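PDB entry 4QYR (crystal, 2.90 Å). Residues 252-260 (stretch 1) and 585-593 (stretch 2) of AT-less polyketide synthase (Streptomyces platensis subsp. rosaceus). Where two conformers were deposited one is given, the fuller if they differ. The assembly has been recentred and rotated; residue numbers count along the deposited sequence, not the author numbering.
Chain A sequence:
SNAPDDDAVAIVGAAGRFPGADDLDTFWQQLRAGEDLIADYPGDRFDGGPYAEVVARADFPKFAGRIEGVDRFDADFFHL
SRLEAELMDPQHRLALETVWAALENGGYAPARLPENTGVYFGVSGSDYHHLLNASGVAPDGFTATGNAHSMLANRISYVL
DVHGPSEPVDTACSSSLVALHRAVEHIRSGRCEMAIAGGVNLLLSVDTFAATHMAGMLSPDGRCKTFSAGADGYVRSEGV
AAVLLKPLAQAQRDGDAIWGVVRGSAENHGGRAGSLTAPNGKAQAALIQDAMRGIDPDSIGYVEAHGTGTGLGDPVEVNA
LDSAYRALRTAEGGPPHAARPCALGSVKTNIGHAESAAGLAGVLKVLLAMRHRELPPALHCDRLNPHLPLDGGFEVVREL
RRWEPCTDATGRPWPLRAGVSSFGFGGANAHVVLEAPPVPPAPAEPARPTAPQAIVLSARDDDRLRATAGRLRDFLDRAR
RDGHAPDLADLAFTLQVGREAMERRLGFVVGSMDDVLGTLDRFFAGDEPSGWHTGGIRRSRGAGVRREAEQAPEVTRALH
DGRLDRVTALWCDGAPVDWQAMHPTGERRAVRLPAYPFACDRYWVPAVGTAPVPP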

# COMPACT_ATOMS: atom_id res chain seq x y z
N GLN A 252 12.65 -23.17 11.74
CA GLN A 252 12.83 -24.54 12.22
C GLN A 252 14.00 -24.61 13.21
O GLN A 252 13.90 -25.26 14.25
CB GLN A 252 13.02 -25.51 11.05
CG GLN A 252 11.70 -25.92 10.40
CD GLN A 252 11.86 -26.64 9.05
OE1 GLN A 252 12.26 -26.03 8.06
NE2 GLN A 252 11.52 -27.93 9.02
N ARG A 253 15.10 -23.94 12.88
CA ARG A 253 16.26 -23.94 13.78
C ARG A 253 15.94 -23.30 15.13
O ARG A 253 16.46 -23.72 16.17
CB ARG A 253 17.43 -23.21 13.13
CG ARG A 253 18.07 -24.03 12.04
CD ARG A 253 19.35 -23.40 11.55
NE ARG A 253 19.29 -23.20 10.10
CZ ARG A 253 18.87 -22.08 9.54
NH1 ARG A 253 18.83 -21.96 8.22
NH2 ARG A 253 18.49 -21.06 10.31
N ASP A 254 15.06 -22.29 15.11
CA ASP A 254 14.72 -21.55 16.32
C ASP A 254 13.57 -22.20 17.07
O ASP A 254 13.16 -21.72 18.12
CB ASP A 254 14.37 -20.10 15.97
CG ASP A 254 15.54 -19.34 15.37
OD1 ASP A 254 16.69 -19.85 15.48
OD2 ASP A 254 15.31 -18.25 14.79
N GLY A 255 13.06 -23.30 16.53
CA GLY A 255 11.95 -23.99 17.16
C GLY A 255 10.73 -23.13 17.44
O GLY A 255 10.14 -23.23 18.52
N ASP A 256 10.36 -22.27 16.48
CA ASP A 256 9.09 -21.56 16.55
C ASP A 256 7.94 -22.56 16.33
O ASP A 256 8.14 -23.61 15.71
CB ASP A 256 9.01 -20.44 15.50
CG ASP A 256 10.05 -19.33 15.73
OD1 ASP A 256 9.91 -18.55 16.70
OD2 ASP A 256 10.98 -19.21 14.91
N ALA A 257 6.76 -22.24 16.85
CA ALA A 257 5.58 -23.08 16.67
C ALA A 257 4.83 -22.71 15.38
O ALA A 257 4.04 -21.77 15.35
CB ALA A 257 4.67 -22.95 17.85
N ILE A 258 5.07 -23.48 14.32
CA ILE A 258 4.60 -23.12 12.99
C ILE A 258 3.14 -23.48 12.73
O ILE A 258 2.71 -24.61 12.97
CB ILE A 258 5.50 -23.77 11.93
CG1 ILE A 258 6.95 -23.32 12.16
CG2 ILE A 258 5.03 -23.41 10.56
CD1 ILE A 258 7.95 -23.96 11.27
N TRP A 259 2.39 -22.50 12.24
CA TRP A 259 0.99 -22.71 11.90
C TRP A 259 0.87 -23.32 10.52
O TRP A 259 -0.01 -24.16 10.27
CB TRP A 259 0.24 -21.40 11.92
CG TRP A 259 -0.11 -20.92 13.26
CD1 TRP A 259 0.71 -20.26 14.13
CD2 TRP A 259 -1.38 -20.99 13.89
NE1 TRP A 259 0.02 -19.94 15.27
CE2 TRP A 259 -1.26 -20.38 15.15
CE3 TRP A 259 -2.61 -21.53 13.51
CZ2 TRP A 259 -2.32 -20.30 16.04
CZ3 TRP A 259 -3.66 -21.45 14.40
CH2 TRP A 259 -3.51 -20.83 15.65
N GLY A 260 1.75 -22.89 9.63
CA GLY A 260 1.73 -23.31 8.25
C GLY A 260 2.84 -22.67 7.45
O GLY A 260 3.54 -21.77 7.93
N THR A 585 21.21 -22.99 23.03
CA THR A 585 20.63 -22.11 22.02
C THR A 585 19.96 -22.91 20.89
O THR A 585 19.15 -22.36 20.14
CB THR A 585 21.69 -21.17 21.43
OG1 THR A 585 22.62 -20.81 22.45
CG2 THR A 585 21.03 -19.90 20.90
N GLY A 586 20.28 -24.20 20.80
CA GLY A 586 19.64 -25.08 19.84
C GLY A 586 18.30 -25.64 20.32
O GLY A 586 17.33 -25.66 19.56
N GLU A 587 18.26 -26.05 21.58
CA GLU A 587 17.18 -26.89 22.12
C GLU A 587 15.75 -26.31 22.17
O GLU A 587 14.85 -26.89 21.58
CB GLU A 587 17.58 -27.33 23.54
CG GLU A 587 16.51 -28.07 24.37
CD GLU A 587 15.55 -28.92 23.54
OE1 GLU A 587 16.01 -29.89 22.90
OE2 GLU A 587 14.34 -28.60 23.53
N ARG A 588 15.54 -25.22 22.90
CA ARG A 588 14.18 -24.81 23.27
C ARG A 588 13.18 -24.59 22.12
O ARG A 588 13.54 -24.11 21.04
CB ARG A 588 14.24 -23.53 24.10
CG ARG A 588 14.89 -23.70 25.46
CD ARG A 588 14.29 -24.88 26.23
NE ARG A 588 14.85 -24.93 27.58
CZ ARG A 588 15.97 -25.56 27.91
NH1 ARG A 588 16.41 -25.54 29.16
NH2 ARG A 588 16.65 -26.22 26.98
N ARG A 589 11.92 -24.92 22.40
CA ARG A 589 10.81 -24.72 21.47
C ARG A 589 9.71 -23.83 22.07
O ARG A 589 9.39 -23.94 23.25
CB ARG A 589 10.22 -26.07 21.05
CG ARG A 589 11.19 -26.91 20.23
CD ARG A 589 10.49 -28.07 19.56
NE ARG A 589 9.62 -27.63 18.47
CZ ARG A 589 10.00 -27.54 17.20
NH1 ARG A 589 11.24 -27.87 16.84
NH2 ARG A 589 9.12 -27.12 16.29
N ALA A 590 9.12 -22.96 21.26
CA ALA A 590 8.08 -22.04 21.73
C ALA A 590 6.73 -22.74 21.92
O ALA A 590 6.48 -23.81 21.33
CB ALA A 590 7.94 -20.89 20.77
N VAL A 591 5.87 -22.11 22.72
CA VAL A 591 4.60 -22.69 23.18
C VAL A 591 3.44 -21.70 23.17
O VAL A 591 3.57 -20.57 23.64
CB VAL A 591 4.74 -23.23 24.61
CG1 VAL A 591 3.40 -23.65 25.17
CG2 VAL A 591 5.72 -24.39 24.65
N ARG A 592 2.29 -22.12 22.66
CA ARG A 592 1.16 -21.21 22.54
C ARG A 592 0.38 -21.11 23.85
O ARG A 592 -0.33 -22.04 24.23
CB ARG A 592 0.26 -21.67 21.39
CG ARG A 592 1.03 -21.87 20.10
CD ARG A 592 0.22 -22.58 19.03
NE ARG A 592 0.98 -22.69 17.79
CZ ARG A 592 0.53 -23.23 16.68
NH1 ARG A 592 -0.70 -23.73 16.63
NH2 ARG A 592 1.29 -23.27 15.60
N LEU A 593 0.53 -19.98 24.53
CA LEU A 593 -0.11 -19.72 25.83
C LEU A 593 -1.16 -18.64 25.65
O LEU A 593 -1.27 -18.07 24.55
CB LEU A 593 0.95 -19.31 26.86
CG LEU A 593 2.15 -20.25 26.96
CD1 LEU A 593 3.26 -19.61 27.75
CD2 LEU A 593 1.72 -21.55 27.56

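The guanidinium of Arg592 lies flat on the indole of Trp259. The two planes are only 9° apart, and Arg592 CZ sits 3.7 Å from the centroid of the five-membered ring made by CG, CD1, NE1, CE2 and CD2 of Trp259. The cation is over the ring face, so it meets the electron-rich pi system directly. The pairing is both a stack and a cation-pi contact.

Stacking leaves the edge of the guanidinium free to bond in its own plane. Arg592 NH2 donates a hydrogen bond to Ala257 O at 3.1 Å, with a nearly straight N-H...O angle of 167°. Ile258 O also lies near this plane, 3.3 Å from Arg592 NH2. Arg592 reaches these groups with an extended side chain: chi1 is m, and chi2 and chi3 are t. On the way it passes the methyl of Ala257, with Ala257 CB 3.7 Å from Arg592 NE. Trp259 NE1 is hydrogen-bonded elsewhere in the structure.

The nearest CA atoms across the stretches are those of Gly255 and Arg589, 4.5 Å apart. Here Ala590 N donates a hydrogen bond to Gly255 O at 2.9 Å. The same oxygen receives a CA-H...O contact from Arg589 CA at 3.4 Å.

Gly255 is the first residue after the helix to leave helical phi/psi, and it forms a Schellman motif, with Gly255 N bonded back to Gln252 O at 3.1 Å. Its positive phi favours glycine. The close packing adds a second constraint: an ideal CB on Gly255 would lie 2.8 Å from Arg588 O, a clash.

Arg589 bends its side chain back over this turn, and one face of its guanidinium covers Gly255 CA. Ala590 points toward stretch 1, and its CB lies 4.4 Å from Asp256 CA. Asp256 itself points away, and its carboxylate is hydrogen-bonded elsewhere in the structure.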